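Local coordinates for Ser-thr phosphatase MSPP (Mycobacterium smegmatis, PDB 2JFR), which probably removes phosphate groups from phosphorylated serine and threonine side chains of proteins, as a metal-dependent phosphatase of the PPM family, at residues Y32-G37 with T227-D232; P105-I110 with Q125-H130; I197-T202 with V210-E215. One frame throughout, in Å; residues are numbered along the deposited sequence. Where two conformers were deposited one is given.

Contact 1 of 3, residues Y32-G37 with T227-D232; sequences YAVADG and TVVVID. With MG (magnesium ion), chain B; MN (manganese (II) ion), chain C.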
loop_
_atom_site.group_PDB
_atom_site.type_symbol
_atom_site.label_atom_id
_atom_site.label_comp_id
_atom_site.label_asym_id
_atom_site.label_seq_id
_atom_site.Cartn_x
_atom_site.Cartn_y
_atom_site.Cartn_z
ATOM N N TYR A 32 4.722 -6.618 -5.469
ATOM C CA TYR A 32 3.363 -6.089 -5.349
ATOM C C TYR A 32 3.459 -4.748 -4.686
ATOM O O TYR A 32 4.202 -4.570 -3.738
ATOM C CB TYR A 32 2.492 -7.034 -4.523
ATOM C CG TYR A 32 2.415 -8.397 -5.176
ATOM C CD1 TYR A 32 1.476 -8.648 -6.151
ATOM C CD2 TYR A 32 3.323 -9.391 -4.885
ATOM C CE1 TYR A 32 1.399 -9.858 -6.789
ATOM C CE2 TYR A 32 3.265 -10.623 -5.567
ATOM C CZ TYR A 32 2.307 -10.806 -6.495
ATOM O OH TYR A 32 2.280 -12.037 -7.158
ATOM N N ALA A 33 2.649 -3.765 -5.126
ATOM C CA ALA A 33 2.747 -2.468 -4.489
ATOM C C ALA A 33 1.475 -1.660 -4.703
ATOM O O ALA A 33 0.762 -1.831 -5.700
ATOM C CB ALA A 33 3.945 -1.670 -5.024
ATOM N N VAL A 34 1.265 -0.744 -3.783
ATOM C CA VAL A 34 0.290 0.339 -3.907
ATOM C C VAL A 34 0.994 1.648 -3.634
ATOM O O VAL A 34 1.808 1.751 -2.726
ATOM C CB VAL A 34 -0.893 0.137 -2.942
ATOM C CG1 VAL A 34 -1.835 1.345 -2.922
ATOM C CG2 VAL A 34 -1.641 -1.137 -3.264
ATOM N N ALA A 35 0.606 2.658 -4.415
ATOM C CA ALA A 35 1.086 4.030 -4.219
ATOM C C ALA A 35 -0.127 4.953 -4.245
ATOM O O ALA A 35 -0.880 4.948 -5.210
ATOM C CB ALA A 35 2.079 4.408 -5.302
ATOM N N ASP A 36 -0.298 5.722 -3.188
ATOM C CA ASP A 36 -1.413 6.668 -3.084
ATOM C C ASP A 36 -0.856 8.072 -3.240
ATOM O O ASP A 36 -0.208 8.615 -2.342
ATOM C CB ASP A 36 -2.094 6.512 -1.717
ATOM C CG ASP A 36 -3.231 7.496 -1.498
ATOM O OD1 ASP A 36 -3.332 8.437 -2.319
ATOM O OD2 ASP A 36 -3.975 7.298 -0.523
ATOM N N GLY A 37 -1.080 8.646 -4.414
ATOM C CA GLY A 37 -0.617 9.995 -4.686
ATOM C C GLY A 37 -1.482 11.036 -4.030
ATOM O O GLY A 37 -2.659 10.842 -3.780
ATOM N N THR A 227 -7.688 1.362 -3.582
ATOM C CA THR A 227 -6.901 0.427 -4.390
ATOM C C THR A 227 -6.437 -0.683 -3.499
ATOM O O THR A 227 -5.948 -0.434 -2.401
ATOM C CB THR A 227 -5.735 1.178 -5.026
ATOM O OG1 THR A 227 -6.274 2.236 -5.810
ATOM C CG2 THR A 227 -4.877 0.291 -5.923
ATOM N N VAL A 228 -6.563 -1.908 -3.978
ATOM C CA VAL A 228 -6.249 -3.102 -3.218
ATOM C C VAL A 228 -5.474 -4.088 -4.086
ATOM O O VAL A 228 -5.746 -4.267 -5.276
ATOM C CB VAL A 228 -7.519 -3.732 -2.637
ATOM C CG1 VAL A 228 -8.132 -2.858 -1.578
ATOM C CG2 VAL A 228 -8.546 -4.081 -3.715
ATOM N N VAL A 229 -4.523 -4.759 -3.435
ATOM C CA VAL A 229 -3.753 -5.842 -4.031
ATOM C C VAL A 229 -3.818 -6.994 -3.036
ATOM O O VAL A 229 -3.447 -6.842 -1.867
ATOM C CB VAL A 229 -2.314 -5.435 -4.272
ATOM C CG1 VAL A 229 -1.509 -6.611 -4.835
ATOM C CG2 VAL A 229 -2.236 -4.234 -5.199
ATOM N N VAL A 230 -4.305 -8.159 -3.508
ATOM C CA VAL A 230 -4.441 -9.358 -2.696
ATOM C C VAL A 230 -3.487 -10.384 -3.204
ATOM O O VAL A 230 -3.421 -10.633 -4.424
ATOM C CB VAL A 230 -5.913 -9.841 -2.723
ATOM C CG1 VAL A 230 -6.063 -11.256 -2.205
ATOM C CG2 VAL A 230 -6.773 -8.935 -1.912
ATOM N N ILE A 231 -2.774 -11.046 -2.299
ATOM C CA ILE A 231 -1.793 -12.090 -2.637
ATOM C C ILE A 231 -2.108 -13.303 -1.772
ATOM O O ILE A 231 -2.108 -13.205 -0.537
ATOM C CB ILE A 231 -0.358 -11.613 -2.353
ATOM C CG1 ILE A 231 -0.033 -10.240 -2.974
ATOM C CG2 ILE A 231 0.618 -12.654 -2.831
ATOM C CD1 ILE A 231 0.877 -9.430 -2.157
ATOM N N ASP A 232 -2.366 -14.451 -2.403
ATOM C CA ASP A 232 -2.615 -15.710 -1.726
ATOM C C ASP A 232 -1.329 -16.524 -1.680
ATOM O O ASP A 232 -0.759 -16.774 -2.736
ATOM C CB ASP A 232 -3.731 -16.495 -2.410
ATOM C CG ASP A 232 -5.091 -16.038 -1.942
ATOM O OD1 ASP A 232 -5.260 -15.592 -0.800
ATOM O OD2 ASP A 232 -6.005 -16.167 -2.786
HETATM MG MG MG B . -4.353 10.061 -2.878
HETATM MN MN MN C . -5.917 8.009 -0.159
HETATM O O HOH W 1 -6.049 9.606 -1.691
HETATM O O HOH W 2 -5.318 11.643 -3.794
HETATM O O HOH W 3 -5.061 8.804 -4.365
HETATM O O HOH W 4 -3.841 11.097 -1.190
HETATM O O HOH W 5 -5.276 9.570 1.012
#

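Contact 2 of 3, residues P105-I110 with Q125-H130; sequences PLVVNI and QLTDDH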
loop_
_atom_site.group_PDB
_atom_site.type_symbol
_atom_site.label_atom_id
_atom_site.label_comp_id
_atom_site.label_asym_id
_atom_site.label_seq_id
_atom_site.Cartn_x
_atom_site.Cartn_y
_atom_site.Cartn_z
ATOM N N PRO A 105 9.800 -13.043 2.777
ATOM C CA PRO A 105 8.931 -11.928 2.332
ATOM C C PRO A 105 9.273 -10.642 3.052
ATOM O O PRO A 105 9.552 -10.640 4.274
ATOM C CB PRO A 105 7.548 -12.423 2.608
ATOM C CG PRO A 105 7.679 -13.937 2.436
ATOM C CD PRO A 105 8.985 -14.229 3.108
ATOM N N LEU A 106 9.238 -9.551 2.318
ATOM C CA LEU A 106 9.686 -8.249 2.822
ATOM C C LEU A 106 8.688 -7.166 2.439
ATOM O O LEU A 106 8.178 -7.180 1.320
ATOM C CB LEU A 106 11.059 -7.942 2.207
ATOM C CG LEU A 106 11.853 -6.795 2.880
ATOM C CD1 LEU A 106 12.384 -7.244 4.210
ATOM C CD2 LEU A 106 12.952 -6.364 1.979
ATOM N N VAL A 107 8.454 -6.263 3.362
ATOM C CA VAL A 107 7.676 -5.023 3.086
ATOM C C VAL A 107 8.555 -3.839 3.243
ATOM O O VAL A 107 9.376 -3.729 4.180
ATOM C CB VAL A 107 6.405 -4.944 3.930
ATOM C CG1 VAL A 107 6.658 -4.956 5.429
ATOM C CG2 VAL A 107 5.550 -3.729 3.547
ATOM N N VAL A 108 8.402 -2.882 2.314
ATOM C CA VAL A 108 9.028 -1.566 2.383
ATOM C C VAL A 108 7.891 -0.565 2.261
ATOM O O VAL A 108 7.095 -0.650 1.327
ATOM C CB VAL A 108 10.063 -1.400 1.262
ATOM C CG1 VAL A 108 10.698 -0.003 1.372
ATOM C CG2 VAL A 108 11.108 -2.487 1.294
ATOM N N ASN A 109 7.794 0.378 3.204
ATOM C CA ASN A 109 6.623 1.231 3.201
ATOM C C ASN A 109 6.950 2.626 3.700
ATOM O O ASN A 109 7.737 2.857 4.617
ATOM C CB ASN A 109 5.485 0.623 4.009
ATOM C CG ASN A 109 5.805 0.408 5.536
ATOM O OD1 ASN A 109 5.230 1.113 6.362
ATOM N ND2 ASN A 109 6.685 -0.512 5.780
ATOM N N ILE A 110 6.273 3.576 3.061
ATOM C CA ILE A 110 6.333 4.985 3.411
ATOM C C ILE A 110 4.955 5.565 3.205
ATOM O O ILE A 110 4.356 5.424 2.125
ATOM C CB ILE A 110 7.481 5.665 2.614
ATOM C CG1 ILE A 110 7.717 7.074 3.171
ATOM C CG2 ILE A 110 7.305 5.586 1.122
ATOM C CD1 ILE A 110 8.937 7.738 2.636
ATOM N N GLN A 125 -3.269 -5.306 10.592
ATOM C CA GLN A 125 -2.367 -4.370 9.919
ATOM C C GLN A 125 -0.960 -4.574 10.420
ATOM O O GLN A 125 -0.680 -4.518 11.629
ATOM C CB GLN A 125 -2.825 -2.938 10.166
ATOM C CG GLN A 125 -1.903 -1.933 9.469
ATOM C CD GLN A 125 -2.456 -0.550 9.431
ATOM O OE1 GLN A 125 -3.660 -0.316 9.404
ATOM N NE2 GLN A 125 -1.549 0.399 9.399
ATOM N N LEU A 126 -0.021 -4.794 9.511
ATOM C CA LEU A 126 1.351 -5.089 9.861
ATOM C C LEU A 126 2.272 -3.918 9.853
ATOM O O LEU A 126 3.313 -3.934 10.507
ATOM C CB LEU A 126 1.934 -6.122 8.880
ATOM C CG LEU A 126 1.162 -7.425 8.793
ATOM C CD1 LEU A 126 1.909 -8.359 7.847
ATOM C CD2 LEU A 126 0.969 -8.075 10.152
ATOM N N THR A 127 1.945 -2.881 9.119
ATOM C CA THR A 127 2.754 -1.704 8.925
ATOM C C THR A 127 2.267 -0.550 9.811
ATOM O O THR A 127 1.111 -0.492 10.205
ATOM C CB THR A 127 2.696 -1.264 7.462
ATOM O OG1 THR A 127 1.332 -1.256 7.036
ATOM C CG2 THR A 127 3.505 -2.184 6.569
ATOM N N ASP A 128 3.187 0.345 10.086
ATOM C CA ASP A 128 2.797 1.617 10.735
ATOM C C ASP A 128 2.473 2.658 9.691
ATOM O O ASP A 128 3.072 2.664 8.592
ATOM C CB ASP A 128 3.940 2.156 11.592
ATOM C CG ASP A 128 4.576 1.365 12.626
ATOM O OD1 ASP A 128 4.126 0.414 13.300
ATOM O OD2 ASP A 128 5.797 1.649 12.915
ATOM N N ASP A 129 1.502 3.461 10.004
ATOM C CA ASP A 129 1.107 4.583 9.136
ATOM C C ASP A 129 1.917 5.817 9.528
ATOM O O ASP A 129 1.959 6.229 10.700
ATOM C CB ASP A 129 -0.373 4.911 9.307
ATOM C CG ASP A 129 -1.294 3.953 8.629
ATOM O OD1 ASP A 129 -0.902 3.203 7.793
ATOM O OD2 ASP A 129 -2.490 4.149 8.901
ATOM N N HIS A 130 2.572 6.413 8.557
ATOM C CA HIS A 130 3.338 7.633 8.754
ATOM C C HIS A 130 2.407 8.817 8.505
ATOM O O HIS A 130 2.405 9.462 7.471
ATOM C CB HIS A 130 4.528 7.652 7.817
ATOM C CG HIS A 130 5.347 6.427 7.870
ATOM N ND1 HIS A 130 5.760 5.789 6.747
ATOM C CD2 HIS A 130 5.696 5.674 8.928
ATOM C CE1 HIS A 130 6.371 4.689 7.127
ATOM N NE2 HIS A 130 6.391 4.591 8.447
HETATM O O HOH W 6 5.860 0.105 9.105
#

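Contact 3 of 3, residues I197-T202 with V210-E215; sequences IVDAAT and VRRLVE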
loop_
_atom_site.group_PDB
_atom_site.type_symbol
_atom_site.label_atom_id
_atom_site.label_comp_id
_atom_site.label_asym_id
_atom_site.label_seq_id
_atom_site.Cartn_x
_atom_site.Cartn_y
_atom_site.Cartn_z
ATOM N N ILE A 197 -15.558 -5.039 5.635
ATOM C CA ILE A 197 -14.240 -5.070 4.995
ATOM C C ILE A 197 -13.630 -6.450 5.129
ATOM O O ILE A 197 -13.115 -7.003 4.161
ATOM C CB ILE A 197 -13.304 -3.985 5.549
ATOM C CG1 ILE A 197 -13.846 -2.580 5.223
ATOM C CG2 ILE A 197 -11.899 -4.182 5.018
ATOM C CD1 ILE A 197 -13.119 -1.477 5.954
ATOM N N VAL A 198 -13.659 -7.019 6.332
ATOM C CA VAL A 198 -13.081 -8.332 6.546
ATOM C C VAL A 198 -13.817 -9.381 5.769
ATOM O O VAL A 198 -13.194 -10.289 5.197
ATOM C CB VAL A 198 -13.018 -8.643 8.046
ATOM C CG1 VAL A 198 -12.534 -10.098 8.229
ATOM C CG2 VAL A 198 -12.103 -7.648 8.756
ATOM N N ASP A 199 -15.153 -9.285 5.716
ATOM C CA ASP A 199 -15.954 -10.239 4.894
ATOM C C ASP A 199 -15.481 -10.206 3.402
ATOM O O ASP A 199 -15.250 -11.217 2.771
ATOM C CB ASP A 199 -17.430 -9.900 5.026
ATOM C CG ASP A 199 -18.345 -10.607 4.095
ATOM O OD1 ASP A 199 -18.413 -11.821 4.357
ATOM O OD2 ASP A 199 -19.038 -10.016 3.207
ATOM N N ALA A 200 -15.318 -8.981 2.887
ATOM C CA ALA A 200 -14.825 -8.873 1.513
ATOM C C ALA A 200 -13.424 -9.435 1.386
ATOM O O ALA A 200 -13.086 -10.150 0.428
ATOM C CB ALA A 200 -14.884 -7.399 1.095
ATOM N N ALA A 201 -12.531 -9.090 2.313
ATOM C CA ALA A 201 -11.127 -9.437 2.247
ATOM C C ALA A 201 -10.894 -10.955 2.362
ATOM O O ALA A 201 -9.821 -11.399 1.953
ATOM C CB ALA A 201 -10.350 -8.747 3.328
ATOM N N THR A 202 -11.838 -11.675 2.905
ATOM C CA THR A 202 -11.724 -13.119 3.092
ATOM C C THR A 202 -12.461 -13.873 2.010
ATOM O O THR A 202 -12.547 -15.113 2.070
ATOM C CB THR A 202 -12.210 -13.560 4.471
ATOM O OG1 THR A 202 -13.537 -13.084 4.754
ATOM C CG2 THR A 202 -11.274 -13.042 5.562
ATOM N N VAL A 210 -11.009 -8.585 -4.333
ATOM C CA VAL A 210 -10.631 -7.213 -4.672
ATOM C C VAL A 210 -11.834 -6.428 -5.153
ATOM O O VAL A 210 -11.963 -5.231 -4.821
ATOM C CB VAL A 210 -9.456 -7.114 -5.631
ATOM C CG1 VAL A 210 -8.170 -7.641 -5.003
ATOM C CG2 VAL A 210 -9.704 -7.805 -6.986
ATOM N N ARG A 211 -12.710 -7.055 -5.924
ATOM C CA ARG A 211 -13.914 -6.339 -6.375
ATOM C C ARG A 211 -14.811 -6.026 -5.197
ATOM O O ARG A 211 -15.351 -4.917 -5.107
ATOM C CB ARG A 211 -14.613 -7.188 -7.408
ATOM C CG ARG A 211 -13.915 -7.154 -8.751
ATOM C CD ARG A 211 -14.588 -8.104 -9.725
ATOM N NE ARG A 211 -13.737 -8.403 -10.846
ATOM C CZ ARG A 211 -13.594 -9.589 -11.420
ATOM N NH1 ARG A 211 -14.217 -10.698 -11.029
ATOM N NH2 ARG A 211 -12.761 -9.601 -12.440
ATOM N N ARG A 212 -14.999 -6.977 -4.275
ATOM C CA ARG A 212 -15.841 -6.722 -3.126
ATOM C C ARG A 212 -15.246 -5.648 -2.225
ATOM O O ARG A 212 -15.999 -4.852 -1.655
ATOM C CB ARG A 212 -16.106 -7.996 -2.364
ATOM C CG ARG A 212 -16.924 -9.002 -3.196
ATOM C CD ARG A 212 -17.391 -10.145 -2.366
ATOM N NE ARG A 212 -18.239 -9.789 -1.249
ATOM C CZ ARG A 212 -18.178 -10.464 -0.083
ATOM N NH1 ARG A 212 -17.382 -11.481 0.248
ATOM N NH2 ARG A 212 -18.998 -10.013 0.775
ATOM N N LEU A 213 -13.929 -5.605 -2.089
ATOM C CA LEU A 213 -13.303 -4.591 -1.266
ATOM C C LEU A 213 -13.586 -3.187 -1.759
ATOM O O LEU A 213 -13.966 -2.298 -1.034
ATOM C CB LEU A 213 -11.815 -4.812 -1.124
ATOM C CG LEU A 213 -11.418 -5.975 -0.208
ATOM C CD1 LEU A 213 -10.024 -6.444 -0.490
ATOM C CD2 LEU A 213 -11.598 -5.559 1.258
ATOM N N VAL A 214 -13.404 -2.981 -3.080
ATOM C CA VAL A 214 -13.654 -1.630 -3.550
ATOM C C VAL A 214 -15.156 -1.368 -3.552
ATOM O O VAL A 214 -15.545 -0.209 -3.297
ATOM C CB VAL A 214 -12.999 -1.358 -4.921
ATOM C CG1 VAL A 214 -11.483 -1.517 -4.830
ATOM C CG2 VAL A 214 -13.562 -2.246 -5.998
ATOM N N GLU A 215 -16.022 -2.340 -3.741
ATOM C CA GLU A 215 -17.465 -2.109 -3.596
ATOM C C GLU A 215 -17.832 -1.717 -2.183
ATOM O O GLU A 215 -18.654 -0.822 -2.007
ATOM C CB GLU A 215 -18.221 -3.347 -4.031
ATOM C CG GLU A 215 -18.093 -3.655 -5.533
ATOM C CD GLU A 215 -18.743 -4.974 -5.977
ATOM O OE1 GLU A 215 -19.281 -5.699 -5.072
ATOM O OE2 GLU A 215 -18.790 -5.347 -7.196
HETATM O O HOH W 7 -19.333 -13.294 2.091
#

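Contact 1 of 3, residues Y32-G37 with T227-D232
Y32 turns one face of its ring to I231, with V229 beside it, so that two strands of different sheets meet mainly through side chains. From the backbone outward, CB of Y32 rests against CD1 of I231 (3.7 Å) and, more loosely, against CG1 of V229. The next atom is more closely approached: Y32 CG lies 3.5 Å from I231 CD1. In the ring, CD1 turns to V229 CG1 at 3.8 Å, CD2 stays by I231 CD1, and CE1 still touches I231 CG1. I231 CG1 sits over the ring centre, 3.8 Å from the centroid and 11° off the normal, a CH-pi contact. A chi2 of 146°, well off a staggered value, carries CD1 of I231 back over the CB end of the ring. Further along, V34 CG2 meets V229 CG2 at 3.7 Å, the two valines lying alongside each other and pointing opposite ways.

Beyond this apolar seam, strand 31-38 delivers the metal ligands. D36 splits its carboxylate, OD1 binding magnesium at 2.0 Å and OD2 manganese at 2.1 Å; G37 O also binds the magnesium, and one water bridges the ions. D186 and D224 add to the manganese shell. Strands packed face to face, with a two-metal centre at the end of the seam, are typical of the PPM phosphatase beta sandwich.

Contact 2 of 3, residues P105-I110 with Q125-H130
N109 OD1 and the backbone N of D128 share one water, which donates to OD1 at 3.0 Å and accepts from D128 N at 2.9 Å. This bridge joins strand 106-110, in one sheet of the PPM beta sandwich, to the loop that leaves strand 122-125 of the other sheet. Over the touching part the two chains run almost the same way, with 12° between their directions.

Beside the water, the methyl of T127 packs against the carboxamide of N109. T127 CG2 comes 3.6 Å from N109 CG and nearly as close to ND2, the two side chains passing in antiparallel fashion, while V107, two residues earlier on the strand, offers CG2 to the same methyl at 4.0 Å. N109 CG lies between its own backbone N and carbonyl carbon (chi1 62°), which places it against the T127 methyl. T127 OG1 is engaged elsewhere, hydrogen-bonded to the backbone N of L115, which should fix the way its methyl faces. The loop is also held from within: Q125 NE2 donates to T127 O at 2.9 Å, with the donor above the carbonyl plane, and weakly to D129 OD1. D128 makes a salt bridge with R138.

At the end of the strand H130 is pinned at both nitrogens, ND1 by the backbone N of G111 and NE2 by D169 OD2. Its side chain lies about 6 Å from that of D112, which binds a third metal ion in a structure of this enzyme, though that ion is not bound to this chain here. One ring face carries D128 O, offset toward the rim. The ring edge points into the strand backbone: ND1 stands 3.5 Å from I110 CA, and N109 O, near the ring plane, lies 3.4 Å from CE1.

Contact 3 of 3, residues I197-T202 with V210-E215
A200 CB sits at the centre of the helix-helix contact, 3.7 Å from R212 CB and 3.8 Å from L213 CD2. So small a side chain lets the backbones come close, and the CA atoms of A200 and R212 are 5.2 Å apart. L213 brings the same methyl, CD2, to several partners of the facing helix: the carbonyl O of I197 at 3.6 Å, I197 CG2, and A201 CB at 4.0 Å. Because I197 lies three and four residues before A200 and A201, this one methyl spans a turn of helix 194-201. The short helical segments run antiparallel, at 161° with an axis separation of 8.3 Å, and together form an alpha-alpha hairpin.

Outward from A200 the contact becomes polar. R212 bends at chi3 (60°), which swings NE away from an extended course, and one face of its guanidinium lies over A200 CA, offset toward the rim. The edge of the group meets D199: NH2 donates to OD2 in a salt bridge whose modelled length of 2.4 Å is too short to be taken literally. Carboxylate and guanidinium planes stand 78° apart, so this is no flat two-pronged pairing. A water ties the other oxygen in, donating to D199 OD1 at 2.9 Å and accepting, weakly, from R212 NH1, which is also hydrogen-bonded to S203 OG. A positive group here, close to the C-terminal end of helix 194-201, would be favoured by the helix dipole.

Away from the hairpin interface, helix 206-219 rests on strands 226-233 and 5-13, whereas I197, V198 and A201 reach M123 of strand 122-125; the pair thus covers one face of that five-stranded sheet.

Contact 1 lies near the middle of the molecule, about 12 Å from contact 2 and 13 Å from contact 3, centre to centre; contacts 2 and 3 are about 20 Å apart. The segments 32-37 and 227-232 bracket the other two along the chain, with contact 2 closing before contact 3 opens. Contact 1 joins the two sheets; contact 2 joins strand 106-110, which shares a sheet with strand 31-38, to the loop that leaves the other. Contact 3 covers that other sheet from outside, V210 packing on V228 and V230. With helix 63-81 packed on strand 106-110, the layers run helix, sheet, sheet, helix, and the metal centre lies at the end of the sandwich.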